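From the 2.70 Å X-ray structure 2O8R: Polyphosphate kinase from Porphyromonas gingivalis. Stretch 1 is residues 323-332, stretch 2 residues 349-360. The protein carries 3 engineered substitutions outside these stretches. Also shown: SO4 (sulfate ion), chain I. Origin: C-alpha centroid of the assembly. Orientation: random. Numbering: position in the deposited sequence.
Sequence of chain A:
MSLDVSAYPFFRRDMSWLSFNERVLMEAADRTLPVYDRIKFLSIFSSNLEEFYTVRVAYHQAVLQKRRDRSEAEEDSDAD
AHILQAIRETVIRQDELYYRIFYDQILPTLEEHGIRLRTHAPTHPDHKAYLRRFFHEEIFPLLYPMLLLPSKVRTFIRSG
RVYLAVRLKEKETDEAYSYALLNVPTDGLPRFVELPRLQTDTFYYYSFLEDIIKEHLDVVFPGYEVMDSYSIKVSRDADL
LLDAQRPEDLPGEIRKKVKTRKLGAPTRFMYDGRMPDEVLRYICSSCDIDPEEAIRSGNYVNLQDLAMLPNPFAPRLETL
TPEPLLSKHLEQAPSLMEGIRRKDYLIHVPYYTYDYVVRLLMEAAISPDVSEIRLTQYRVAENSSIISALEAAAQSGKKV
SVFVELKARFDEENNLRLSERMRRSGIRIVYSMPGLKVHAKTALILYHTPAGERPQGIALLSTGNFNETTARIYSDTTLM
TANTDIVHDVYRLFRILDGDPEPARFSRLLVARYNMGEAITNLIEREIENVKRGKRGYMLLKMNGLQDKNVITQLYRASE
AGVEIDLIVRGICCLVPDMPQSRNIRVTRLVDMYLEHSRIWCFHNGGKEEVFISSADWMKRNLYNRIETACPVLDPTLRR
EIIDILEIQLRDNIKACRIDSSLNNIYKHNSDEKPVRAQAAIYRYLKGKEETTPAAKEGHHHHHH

Stretch 1, residues 323-332: EPLLSKHLEQ
Stretch 2 349-360: VPYYTYDYVVRL

Stretch 1 (323-332) runs as an extended segment from E323 to S327 and then turns into a short helix, 328-331; stretch 2 (349-360) passes through a non-helical segment around P350 to Y354 before a helix that includes Y356 to L360 and continues later in the chain. In the extended part of stretch 1, phi/psi are -63/127 at P324, -65/157 at L325, -114/167 at L326 and -93/114 at S327; K328 (-59/-45), H329 (-54/-58), L330 (-51/-46) and E331 (-64/-26) are helical. In stretch 2, Y351 (-51/-45) precedes two extended residues, Y352 (-103/164) and T353 (-66/165), and Y354 (-88/-10) leads toward the helix.

The backbones meet at a single beta bridge, L325 with Y352, CA to CA 4.4 Å. L325 N donates to Y351 O at 2.7 Å (N-H...O 149°), and T353 N donates to L325 O at 3.3 Å (145°), so L325 uses both its amide and its carbonyl on the residues flanking Y352, the pattern of a parallel bridge. Two CA-H...O contacts reinforce this pairing: P324 CA to Y351 O, 3.4 Å, and Y352 CA to L325 O, 3.3 Å. P324, which has no amide hydrogen to give, packs its CB 3.6 Å from P350 O.

Within stretch 1, S327 (chi1 158°, t) caps the helix: its OG accepts from L330 N at 3.1 Å, while E331 N bonds to S327 O at 3.0 Å. In stretch 2, R359 N to D355 O and L360 N to Y356 O, both 3.0 Å, set the helical turns.

Y352 (chi1 -74°, m; chi2 -96°) has its CA-to-CB bond pointing away, yet the ring end comes nearer stretch 1. L325 (m, t) lies over one ring face, its CB 4.1 Å from Y352 CD1, and S327 N lies at the ring edge, 4.0 Å from Y352 CE1. L326 (m, t) places CD2 3.4 Å from T353 OG1 and CB 3.4 Å from Y356 OH.

The CA-to-CB bond of Y356 (chi1 -73°, m; chi2 118°) points toward stretch 1, and the residue has the largest area covered there. Its hydroxyl bridges two groups of stretch 1: Y356 OH accepts from S327 N at 3.0 Å (154°) and donates to E331 OE2 at 2.8 Å. L330 (chi1 -107°, between wells; chi2 t) covers a face of the same ring, CD1 3.9 Å from the Y356 ring centroid and 22° off its normal, a CH-pi contact.

The CA-to-CB bond of E331 (m, m; chi3 -24°) points sideways, but its end reaches across. E331 OE2, the oxygen that accepts from Y356 OH, also forms a salt bridge to R359 NH1 at 2.6 Å, so one carboxylate oxygen serves both a neutral hydroxyl and a cationic guanidinium. R359 (chi1 -128°, chi2 118°, chi3 101°, all between wells; chi4 27°) also gives NE to sulfate O4 in a very short hydrogen bond, 2.5 Å; E331 OE2 and that oxygen both lie near the guanidinium plane, at its edge. The sulfate probably comes from the crystallisation liquor.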

# COMPACT_ATOMS: atom_id res chain seq x y z
N GLU A 323 21.15 -13.49 -11.60
CA GLU A 323 19.89 -14.01 -12.05
C GLU A 323 19.63 -15.31 -11.34
O GLU A 323 20.47 -16.20 -11.35
CB GLU A 323 19.93 -14.25 -13.55
CG GLU A 323 18.56 -14.32 -14.19
CD GLU A 323 18.65 -14.61 -15.67
OE1 GLU A 323 19.66 -15.21 -16.10
OE2 GLU A 323 17.71 -14.22 -16.40
N PRO A 324 18.47 -15.41 -10.69
CA PRO A 324 18.12 -16.61 -9.92
C PRO A 324 18.00 -17.86 -10.78
O PRO A 324 17.28 -17.88 -11.77
CB PRO A 324 16.77 -16.25 -9.31
CG PRO A 324 16.72 -14.76 -9.33
CD PRO A 324 17.43 -14.37 -10.58
N LEU A 325 18.73 -18.89 -10.34
CA LEU A 325 18.78 -20.19 -10.96
C LEU A 325 17.48 -20.96 -10.94
O LEU A 325 16.62 -20.73 -10.10
CB LEU A 325 19.81 -21.05 -10.23
CG LEU A 325 21.21 -20.45 -10.12
CD1 LEU A 325 22.04 -21.21 -9.11
CD2 LEU A 325 21.87 -20.39 -11.48
N LEU A 326 17.36 -21.90 -11.87
CA LEU A 326 16.28 -22.87 -11.83
C LEU A 326 16.89 -24.23 -11.58
O LEU A 326 18.11 -24.41 -11.69
CB LEU A 326 15.51 -22.88 -13.14
CG LEU A 326 15.10 -21.52 -13.69
CD1 LEU A 326 14.39 -21.68 -15.02
CD2 LEU A 326 14.20 -20.81 -12.69
N SER A 327 16.04 -25.19 -11.25
CA SER A 327 16.42 -26.59 -11.24
C SER A 327 16.06 -27.16 -12.62
O SER A 327 14.88 -27.23 -12.96
CB SER A 327 15.68 -27.32 -10.14
OG SER A 327 15.59 -28.71 -10.37
N LYS A 328 17.08 -27.54 -13.40
CA LYS A 328 16.88 -28.14 -14.73
C LYS A 328 16.06 -29.41 -14.62
O LYS A 328 15.12 -29.62 -15.39
CB LYS A 328 18.22 -28.47 -15.44
CG LYS A 328 19.33 -27.42 -15.34
CD LYS A 328 18.99 -26.09 -16.01
CE LYS A 328 19.71 -25.90 -17.33
NZ LYS A 328 21.03 -25.23 -17.17
N HIS A 329 16.41 -30.24 -13.63
CA HIS A 329 15.74 -31.50 -13.36
C HIS A 329 14.24 -31.32 -13.18
O HIS A 329 13.44 -31.91 -13.92
CB HIS A 329 16.32 -32.11 -12.10
CG HIS A 329 16.55 -33.57 -12.19
ND1 HIS A 329 17.78 -34.11 -12.51
CD2 HIS A 329 15.71 -34.62 -12.02
CE1 HIS A 329 17.68 -35.43 -12.53
NE2 HIS A 329 16.44 -35.77 -12.23
N LEU A 330 13.87 -30.48 -12.21
CA LEU A 330 12.47 -30.09 -12.03
C LEU A 330 11.84 -29.58 -13.31
O LEU A 330 10.72 -29.99 -13.65
CB LEU A 330 12.35 -29.00 -10.97
CG LEU A 330 11.78 -29.36 -9.62
CD1 LEU A 330 11.26 -28.10 -8.99
CD2 LEU A 330 10.66 -30.36 -9.75
N GLU A 331 12.55 -28.71 -14.02
CA GLU A 331 12.02 -28.08 -15.23
C GLU A 331 11.75 -29.09 -16.34
O GLU A 331 10.90 -28.86 -17.19
CB GLU A 331 12.97 -27.00 -15.74
CG GLU A 331 13.09 -25.78 -14.84
CD GLU A 331 11.81 -24.97 -14.74
OE1 GLU A 331 10.97 -25.03 -15.66
OE2 GLU A 331 11.65 -24.26 -13.74
N GLN A 332 12.47 -30.21 -16.33
CA GLN A 332 12.33 -31.16 -17.42
C GLN A 332 11.43 -32.35 -17.09
O GLN A 332 11.29 -33.27 -17.90
CB GLN A 332 13.70 -31.57 -18.01
CG GLN A 332 14.65 -32.34 -17.08
CD GLN A 332 16.12 -32.21 -17.51
OE1 GLN A 332 16.55 -31.18 -18.05
NE2 GLN A 332 16.90 -33.26 -17.26
N VAL A 349 16.97 -20.00 -1.60
CA VAL A 349 16.63 -18.72 -2.18
C VAL A 349 17.39 -17.57 -1.63
O VAL A 349 17.67 -17.53 -0.43
CB VAL A 349 15.15 -18.30 -2.02
CG1 VAL A 349 14.23 -19.23 -2.76
CG2 VAL A 349 14.78 -18.13 -0.52
N PRO A 350 17.98 -16.84 -2.56
CA PRO A 350 17.84 -15.78 -3.52
C PRO A 350 18.41 -16.49 -4.77
O PRO A 350 17.94 -16.26 -5.87
CB PRO A 350 18.79 -14.70 -3.02
CG PRO A 350 19.41 -15.26 -1.76
CD PRO A 350 19.30 -16.74 -1.93
N TYR A 351 19.37 -17.40 -4.53
CA TYR A 351 20.10 -18.19 -5.54
C TYR A 351 19.18 -18.90 -6.54
O TYR A 351 19.44 -18.88 -7.74
CB TYR A 351 21.01 -19.22 -4.85
CG TYR A 351 21.83 -18.68 -3.68
CD1 TYR A 351 22.80 -17.71 -3.88
CD2 TYR A 351 21.65 -19.16 -2.39
CE1 TYR A 351 23.55 -17.21 -2.83
CE2 TYR A 351 22.39 -18.64 -1.32
CZ TYR A 351 23.35 -17.68 -1.56
OH TYR A 351 24.11 -17.16 -0.52
N TYR A 352 18.12 -19.53 -6.04
CA TYR A 352 17.06 -20.06 -6.89
C TYR A 352 15.89 -19.10 -6.81
O TYR A 352 15.85 -18.27 -5.90
CB TYR A 352 16.62 -21.42 -6.39
CG TYR A 352 17.59 -22.55 -6.66
CD1 TYR A 352 17.44 -23.36 -7.77
CD2 TYR A 352 18.65 -22.81 -5.79
CE1 TYR A 352 18.31 -24.39 -8.03
CE2 TYR A 352 19.53 -23.84 -6.04
CZ TYR A 352 19.36 -24.63 -7.16
OH TYR A 352 20.24 -25.67 -7.42
N THR A 353 14.94 -19.23 -7.75
CA THR A 353 13.71 -18.42 -7.72
C THR A 353 12.85 -18.75 -6.53
O THR A 353 13.02 -19.78 -5.88
CB THR A 353 12.77 -18.62 -8.95
OG1 THR A 353 13.08 -19.86 -9.61
CG2 THR A 353 12.87 -17.45 -9.93
N TYR A 354 11.90 -17.86 -6.27
CA TYR A 354 10.86 -18.08 -5.31
C TYR A 354 9.68 -18.79 -5.98
O TYR A 354 8.76 -19.27 -5.30
CB TYR A 354 10.41 -16.74 -4.74
CG TYR A 354 11.31 -16.19 -3.66
CD1 TYR A 354 12.46 -15.47 -3.97
CD2 TYR A 354 11.00 -16.38 -2.31
CE1 TYR A 354 13.28 -14.95 -2.97
CE2 TYR A 354 11.82 -15.87 -1.31
CZ TYR A 354 12.95 -15.15 -1.64
OH TYR A 354 13.75 -14.64 -0.64
N ASP A 355 9.72 -18.87 -7.30
CA ASP A 355 8.56 -19.23 -8.11
C ASP A 355 8.00 -20.64 -7.95
O ASP A 355 6.85 -20.90 -8.30
CB ASP A 355 8.87 -18.97 -9.58
CG ASP A 355 9.13 -17.52 -9.85
OD1 ASP A 355 8.76 -16.68 -9.00
OD2 ASP A 355 9.69 -17.21 -10.91
N TYR A 356 8.79 -21.55 -7.40
CA TYR A 356 8.35 -22.93 -7.34
C TYR A 356 7.17 -23.17 -6.42
O TYR A 356 6.32 -23.99 -6.71
CB TYR A 356 9.50 -23.87 -7.01
CG TYR A 356 10.47 -24.06 -8.17
CD1 TYR A 356 11.80 -23.67 -8.05
CD2 TYR A 356 10.03 -24.61 -9.38
CE1 TYR A 356 12.68 -23.84 -9.11
CE2 TYR A 356 10.91 -24.77 -10.46
CZ TYR A 356 12.23 -24.38 -10.31
OH TYR A 356 13.12 -24.54 -11.36
N VAL A 357 7.11 -22.44 -5.31
CA VAL A 357 6.00 -22.59 -4.37
C VAL A 357 4.65 -22.26 -5.04
O VAL A 357 3.72 -23.08 -5.01
CB VAL A 357 6.22 -21.75 -3.09
CG1 VAL A 357 4.98 -21.76 -2.19
CG2 VAL A 357 7.45 -22.27 -2.33
N VAL A 358 4.57 -21.10 -5.68
CA VAL A 358 3.31 -20.66 -6.29
C VAL A 358 2.95 -21.44 -7.57
O VAL A 358 1.80 -21.80 -7.77
CB VAL A 358 3.29 -19.13 -6.51
CG1 VAL A 358 4.42 -18.72 -7.43
CG2 VAL A 358 1.95 -18.68 -7.07
N ARG A 359 3.94 -21.70 -8.42
CA ARG A 359 3.83 -22.60 -9.57
C ARG A 359 3.22 -23.96 -9.18
O ARG A 359 2.30 -24.46 -9.83
CB ARG A 359 5.21 -22.87 -10.13
CG ARG A 359 5.33 -22.63 -11.59
CD ARG A 359 6.34 -21.54 -11.81
NE ARG A 359 7.68 -21.99 -12.22
CZ ARG A 359 7.98 -23.10 -12.88
NH1 ARG A 359 9.24 -23.35 -13.20
NH2 ARG A 359 7.05 -23.97 -13.26
N LEU A 360 3.77 -24.54 -8.11
CA LEU A 360 3.28 -25.79 -7.57
C LEU A 360 1.84 -25.62 -7.12
O LEU A 360 0.97 -26.40 -7.48
CB LEU A 360 4.15 -26.25 -6.40
CG LEU A 360 3.88 -27.71 -6.06
CD1 LEU A 360 4.38 -28.57 -7.20
CD2 LEU A 360 4.55 -28.09 -4.77
S SO4 I . 9.87 -19.12 -13.58
O1 SO4 I . 10.05 -19.69 -14.91
O2 SO4 I . 11.17 -18.78 -13.00
O3 SO4 I . 9.06 -17.91 -13.68
O4 SO4 I . 9.20 -20.09 -12.73